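Local coordinates for protein BIS(5'-nucleosyl)-tetraphosphatase (Diadenosine tetraphosphatase), putative (Plasmodium falciparum, PDB 5CFJ) that probably hydrolyses diadenosine tetraphosphate asymmetrically, as a Nudix-family Ap4A hydrolase of the malaria parasite, at residues 76-88 with 135-147. Residues are numbered along the deposited sequence; the frame is centred on the assembly and turned at random. Where two conformers were deposited one is given.
With SO4 (sulfate ion), chain B.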
loop_
_atom_site.group_PDB
_atom_site.type_symbol
_atom_site.label_atom_id
_atom_site.label_comp_id
_atom_site.label_asym_id
_atom_site.label_seq_id
_atom_site.Cartn_x
_atom_site.Cartn_y
_atom_site.Cartn_z
ATOM N N TYR A 76 -5.171 10.894 6.601
ATOM C CA TYR A 76 -5.532 10.607 5.218
ATOM C C TYR A 76 -7.036 10.498 5.025
ATOM O O TYR A 76 -7.792 10.274 5.974
ATOM C CB TYR A 76 -4.811 9.344 4.716
ATOM C CG TYR A 76 -4.923 8.088 5.556
ATOM C CD1 TYR A 76 -6.086 7.328 5.574
ATOM C CD2 TYR A 76 -3.829 7.629 6.286
ATOM C CE1 TYR A 76 -6.161 6.163 6.310
ATOM C CE2 TYR A 76 -3.896 6.466 7.022
ATOM C CZ TYR A 76 -5.066 5.738 7.036
ATOM O OH TYR A 76 -5.134 4.574 7.778
ATOM N N LYS A 77 -7.449 10.696 3.782
ATOM C CA LYS A 77 -8.839 10.587 3.389
ATOM C C LYS A 77 -9.051 9.248 2.720
ATOM O O LYS A 77 -8.468 8.977 1.667
ATOM C CB LYS A 77 -9.218 11.704 2.435
ATOM C CG LYS A 77 -10.654 11.663 1.979
ATOM C CD LYS A 77 -10.912 12.743 0.947
ATOM C CE LYS A 77 -12.320 12.699 0.394
ATOM N NZ LYS A 77 -12.515 13.806 -0.582
ATOM N N LEU A 78 -9.861 8.395 3.328
ATOM C CA LEU A 78 -10.209 7.124 2.718
ATOM C C LEU A 78 -11.065 7.391 1.496
ATOM O O LEU A 78 -12.064 8.107 1.568
ATOM C CB LEU A 78 -10.928 6.210 3.713
ATOM C CG LEU A 78 -10.071 5.664 4.858
ATOM C CD1 LEU A 78 -10.947 5.125 5.980
ATOM C CD2 LEU A 78 -9.125 4.586 4.359
ATOM N N LEU A 79 -10.660 6.827 0.369
ATOM C CA LEU A 79 -11.391 7.022 -0.875
ATOM C C LEU A 79 -12.199 5.791 -1.234
ATOM O O LEU A 79 -11.978 4.697 -0.710
ATOM C CB LEU A 79 -10.433 7.368 -2.015
ATOM C CG LEU A 79 -9.575 8.606 -1.737
ATOM C CD1 LEU A 79 -8.614 8.855 -2.888
ATOM C CD2 LEU A 79 -10.436 9.841 -1.476
ATOM N N ASN A 80 -13.135 5.968 -2.152
ATOM C CA ASN A 80 -14.051 4.902 -2.518
ATOM C C ASN A 80 -13.470 3.941 -3.559
ATOM O O ASN A 80 -14.060 3.712 -4.614
ATOM C CB ASN A 80 -15.347 5.506 -3.033
ATOM C CG ASN A 80 -16.398 4.472 -3.250
ATOM O OD1 ASN A 80 -16.495 3.516 -2.474
ATOM N ND2 ASN A 80 -17.175 4.620 -4.319
ATOM N N TYR A 81 -12.309 3.376 -3.258
ATOM C CA TYR A 81 -11.668 2.422 -4.147
ATOM C C TYR A 81 -11.029 1.326 -3.318
ATOM O O TYR A 81 -10.297 1.603 -2.371
ATOM C CB TYR A 81 -10.610 3.101 -5.031
ATOM C CG TYR A 81 -9.883 2.133 -5.933
ATOM C CD1 TYR A 81 -8.780 1.421 -5.476
ATOM C CD2 TYR A 81 -10.305 1.913 -7.230
ATOM C CE1 TYR A 81 -8.118 0.508 -6.286
ATOM C CE2 TYR A 81 -9.651 1.001 -8.050
ATOM C CZ TYR A 81 -8.555 0.308 -7.569
ATOM O OH TYR A 81 -7.899 -0.592 -8.369
ATOM N N GLN A 82 -11.294 0.081 -3.681
ATOM C CA GLN A 82 -10.603 -1.053 -3.079
ATOM C C GLN A 82 -10.400 -2.127 -4.125
ATOM O O GLN A 82 -11.151 -2.212 -5.103
ATOM C CB GLN A 82 -11.380 -1.619 -1.899
ATOM C CG GLN A 82 -12.709 -2.227 -2.302
ATOM C CD GLN A 82 -13.406 -2.930 -1.155
ATOM O OE1 GLN A 82 -13.526 -4.157 -1.145
ATOM N NE2 GLN A 82 -13.887 -2.155 -0.190
ATOM N N LYS A 83 -9.382 -2.948 -3.925
ATOM C CA LYS A 83 -9.186 -4.084 -4.810
ATOM C C LYS A 83 -8.570 -5.228 -4.044
ATOM O O LYS A 83 -7.661 -5.036 -3.233
ATOM C CB LYS A 83 -8.306 -3.728 -6.014
ATOM C CG LYS A 83 -8.279 -4.842 -7.080
ATOM C CD LYS A 83 -7.484 -4.494 -8.327
ATOM C CE LYS A 83 -7.606 -5.622 -9.345
ATOM N NZ LYS A 83 -6.858 -5.362 -10.607
ATOM N N THR A 84 -9.055 -6.427 -4.333
ATOM C CA THR A 84 -8.512 -7.642 -3.758
ATOM C C THR A 84 -7.650 -8.341 -4.804
ATOM O O THR A 84 -8.082 -8.584 -5.930
ATOM C CB THR A 84 -9.633 -8.552 -3.265
ATOM O OG1 THR A 84 -10.375 -7.865 -2.249
ATOM C CG2 THR A 84 -9.076 -9.812 -2.676
ATOM N N LEU A 85 -6.417 -8.633 -4.423
ATOM C CA LEU A 85 -5.468 -9.355 -5.255
ATOM C C LEU A 85 -5.314 -10.756 -4.724
ATOM O O LEU A 85 -5.034 -10.938 -3.557
ATOM C CB LEU A 85 -4.104 -8.662 -5.249
ATOM C CG LEU A 85 -4.065 -7.176 -5.579
ATOM C CD1 LEU A 85 -2.632 -6.673 -5.580
ATOM C CD2 LEU A 85 -4.741 -6.897 -6.909
ATOM N N LYS A 86 -5.481 -11.747 -5.583
ATOM C CA LYS A 86 -5.218 -13.121 -5.196
ATOM C C LYS A 86 -4.008 -13.624 -5.958
ATOM O O LYS A 86 -3.929 -13.492 -7.178
ATOM C CB LYS A 86 -6.424 -14.020 -5.452
ATOM C CG LYS A 86 -6.121 -15.450 -5.050
ATOM C CD LYS A 86 -7.348 -16.304 -4.958
ATOM C CE LYS A 86 -6.999 -17.641 -4.329
ATOM N NZ LYS A 86 -8.191 -18.509 -4.211
ATOM N N TYR A 87 -3.064 -14.203 -5.226
ATOM C CA TYR A 87 -1.800 -14.625 -5.806
ATOM C C TYR A 87 -1.207 -15.744 -4.979
ATOM O O TYR A 87 -1.750 -16.101 -3.944
ATOM C CB TYR A 87 -0.831 -13.446 -5.898
ATOM C CG TYR A 87 -0.664 -12.649 -4.617
ATOM C CD1 TYR A 87 -1.581 -11.666 -4.267
ATOM C CD2 TYR A 87 0.419 -12.864 -3.769
ATOM C CE1 TYR A 87 -1.433 -10.925 -3.106
ATOM C CE2 TYR A 87 0.580 -12.121 -2.601
ATOM C CZ TYR A 87 -0.355 -11.154 -2.277
ATOM O OH TYR A 87 -0.225 -10.394 -1.131
ATOM N N ASN A 88 -0.099 -16.312 -5.435
ATOM C CA ASN A 88 0.503 -17.424 -4.718
ATOM C C ASN A 88 1.787 -17.045 -4.005
ATOM O O ASN A 88 2.579 -16.250 -4.507
ATOM C CB ASN A 88 0.760 -18.586 -5.671
ATOM C CG ASN A 88 -0.521 -19.218 -6.165
ATOM O OD1 ASN A 88 -1.474 -19.389 -5.404
ATOM N ND2 ASN A 88 -0.554 -19.568 -7.445
ATOM N N SER A 135 0.085 -7.932 -10.504
ATOM C CA SER A 135 -1.096 -7.584 -9.705
ATOM C C SER A 135 -0.980 -6.199 -9.059
ATOM O O SER A 135 -1.922 -5.385 -9.108
ATOM C CB SER A 135 -1.336 -8.646 -8.626
ATOM O OG SER A 135 -0.180 -8.845 -7.827
ATOM N N LEU A 136 0.184 -5.929 -8.474
ATOM C CA LEU A 136 0.434 -4.657 -7.803
ATOM C C LEU A 136 0.636 -3.515 -8.787
ATOM O O LEU A 136 0.129 -2.407 -8.577
ATOM C CB LEU A 136 1.655 -4.753 -6.887
ATOM C CG LEU A 136 1.417 -5.205 -5.455
ATOM C CD1 LEU A 136 2.719 -5.207 -4.690
ATOM C CD2 LEU A 136 0.391 -4.301 -4.780
ATOM N N ALA A 137 1.385 -3.784 -9.853
ATOM C CA ALA A 137 1.601 -2.767 -10.876
ATOM C C ALA A 137 0.254 -2.284 -11.431
ATOM O O ALA A 137 -0.037 -1.068 -11.574
ATOM C CB ALA A 137 2.483 -3.322 -11.985
ATOM N N ASP A 138 -0.589 -3.266 -11.714
ATOM C CA ASP A 138 -1.885 -2.988 -12.285
ATOM C C ASP A 138 -2.770 -2.278 -11.272
ATOM O O ASP A 138 -3.520 -1.378 -11.644
ATOM C CB ASP A 138 -2.548 -4.269 -12.780
ATOM C CG ASP A 138 -1.829 -4.863 -13.970
ATOM O OD1 ASP A 138 -0.982 -4.159 -14.561
ATOM O OD2 ASP A 138 -2.104 -6.024 -14.317
ATOM N N LEU A 139 -2.668 -2.654 -9.992
ATOM C CA LEU A 139 -3.367 -1.926 -8.940
ATOM C C LEU A 139 -3.024 -0.446 -9.003
ATOM O O LEU A 139 -3.917 0.406 -8.907
ATOM C CB LEU A 139 -3.005 -2.496 -7.574
ATOM C CG LEU A 139 -3.539 -1.747 -6.351
ATOM C CD1 LEU A 139 -5.060 -1.847 -6.254
ATOM C CD2 LEU A 139 -2.883 -2.277 -5.085
ATOM N N LEU A 140 -1.737 -0.125 -9.140
ATOM C CA LEU A 140 -1.373 1.298 -9.163
ATOM C C LEU A 140 -1.978 2.016 -10.367
ATOM O O LEU A 140 -2.506 3.153 -10.250
ATOM C CB LEU A 140 0.139 1.489 -9.163
ATOM C CG LEU A 140 0.869 0.834 -7.994
ATOM C CD1 LEU A 140 2.326 1.287 -7.973
ATOM C CD2 LEU A 140 0.181 1.137 -6.677
ATOM N N LYS A 141 -1.921 1.379 -11.535
ATOM C CA LYS A 141 -2.501 2.027 -12.716
ATOM C C LYS A 141 -4.014 2.235 -12.587
ATOM O O LYS A 141 -4.555 3.298 -12.933
ATOM C CB LYS A 141 -2.197 1.219 -13.975
ATOM C CG LYS A 141 -0.753 1.294 -14.412
ATOM C CD LYS A 141 -0.566 0.624 -15.759
ATOM C CE LYS A 141 -1.478 1.239 -16.807
ATOM N NZ LYS A 141 -1.120 2.656 -17.095
ATOM N N GLU A 142 -4.705 1.227 -12.078
ATOM C CA GLU A 142 -6.150 1.316 -11.920
ATOM C C GLU A 142 -6.548 2.345 -10.848
ATOM O O GLU A 142 -7.533 3.084 -11.016
ATOM C CB GLU A 142 -6.714 -0.077 -11.629
ATOM C CG GLU A 142 -6.448 -1.024 -12.813
ATOM C CD GLU A 142 -6.888 -2.467 -12.600
ATOM O OE1 GLU A 142 -7.489 -2.778 -11.554
ATOM O OE2 GLU A 142 -6.623 -3.304 -13.495
ATOM N N ALA A 143 -5.756 2.443 -9.782
ATOM C CA ALA A 143 -5.996 3.462 -8.772
ATOM C C ALA A 143 -5.827 4.849 -9.376
ATOM O O ALA A 143 -6.613 5.755 -9.093
ATOM C CB ALA A 143 -5.066 3.273 -7.579
ATOM N N GLU A 144 -4.812 5.022 -10.217
ATOM C CA GLU A 144 -4.642 6.327 -10.855
ATOM C C GLU A 144 -5.811 6.654 -11.780
ATOM O O GLU A 144 -6.248 7.811 -11.857
ATOM C CB GLU A 144 -3.320 6.386 -11.609
ATOM C CG GLU A 144 -2.137 6.473 -10.668
ATOM C CD GLU A 144 -0.886 6.964 -11.347
ATOM O OE1 GLU A 144 -0.585 6.494 -12.460
ATOM O OE2 GLU A 144 -0.206 7.835 -10.769
ATOM N N GLU A 145 -6.331 5.636 -12.458
ATOM C CA GLU A 145 -7.542 5.807 -13.260
ATOM C C GLU A 145 -8.718 6.288 -12.399
ATOM O O GLU A 145 -9.444 7.211 -12.782
ATOM C CB GLU A 145 -7.885 4.495 -13.961
ATOM C CG GLU A 145 -8.893 4.600 -15.076
ATOM C CD GLU A 145 -8.711 3.494 -16.096
ATOM O OE1 GLU A 145 -7.706 2.760 -15.994
ATOM O OE2 GLU A 145 -9.564 3.361 -16.999
ATOM N N PHE A 146 -8.902 5.669 -11.234
ATOM C CA PHE A 146 -9.954 6.111 -10.322
ATOM C C PHE A 146 -9.740 7.562 -9.886
ATOM O O PHE A 146 -10.684 8.367 -9.870
ATOM C CB PHE A 146 -10.032 5.196 -9.099
ATOM C CG PHE A 146 -10.902 5.738 -7.996
ATOM C CD1 PHE A 146 -12.273 5.526 -7.998
ATOM C CD2 PHE A 146 -10.351 6.470 -6.957
ATOM C CE1 PHE A 146 -13.073 6.033 -6.988
ATOM C CE2 PHE A 146 -11.144 6.986 -5.951
ATOM C CZ PHE A 146 -12.504 6.764 -5.962
ATOM N N LEU A 147 -8.501 7.896 -9.532
ATOM C CA LEU A 147 -8.182 9.224 -9.010
ATOM C C LEU A 147 -8.409 10.336 -10.026
ATOM O O LEU A 147 -8.555 11.500 -9.657
ATOM C CB LEU A 147 -6.739 9.255 -8.519
ATOM C CG LEU A 147 -6.466 8.482 -7.227
ATOM C CD1 LEU A 147 -4.984 8.164 -7.096
ATOM C CD2 LEU A 147 -6.955 9.273 -6.016
HETATM S S SO4 B . 3.277 -10.544 0.093
HETATM O O1 SO4 B . 3.962 -9.460 0.790
HETATM O O2 SO4 B . 1.838 -10.499 0.326
HETATM O O3 SO4 B . 3.549 -10.435 -1.338
HETATM O O4 SO4 B . 3.807 -11.821 0.567
HETATM O O HOH W 1 -9.260 -1.791 -10.263
HETATM O O HOH W 2 -4.301 -6.240 -10.141
#
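Over one face of the Tyr-81 ring lies the backbone of Ala-143, its CA 4.2 Å above the ring plane and displaced toward the periphery of the ring, while Leu-139 CD1 meets the ring at its edge, in plane, near CE1. The Phe-146 ring receives a CH-pi contact: Tyr-81 CB sits 3.9 Å from its centroid and only 9° off the ring normal. The two rings themselves are oblique, with planes at 45°, and CD2 of the tyrosine ring also packs against Phe-146 CB and CG. With its CG anti to the backbone N, Tyr-81 extends along the helix and brings its hydroxyl near Glu-142 CB; Tyr-81 and Phe-146 run alongside one another in opposing directions.

Beyond this pair, Leu-79 CD1 packs against Leu-147 CD2 at 3.6 Å, the two side chains crossing at about a right angle. At the other end Leu-85 CD1 lies 3.9 Å from Leu-136 CD2 and also touches Ser-135. A nearly antiparallel course, with axes 9.7 Å apart, matches this order, Leu-85 by Ser-135 and Tyr-81 by Ala-143. Strand 81-88 pairs with strand 92-103, and Leu-139 and Ala-143 also reach Leu-12 of strand 6-16, so helix 134-147 packs on the sheet of the Nudix fold.

Beside the apolar core, the extended Lys-83 chain passes Leu-139 and ends in a salt bridge, NZ to Glu-142 OE1 at 2.8 Å, approaching the syn side 32° out of the carboxylate plane. A water accepts from Lys-83 NZ and donates to Ser-135 O, so the lysine is tied to two helix turns. The contact therefore combines an aromatic and aliphatic interior with a hydrated ionic border, whose charge pairing would probably favour a carboxylate at Glu-142 and an ammonium at Lys-83.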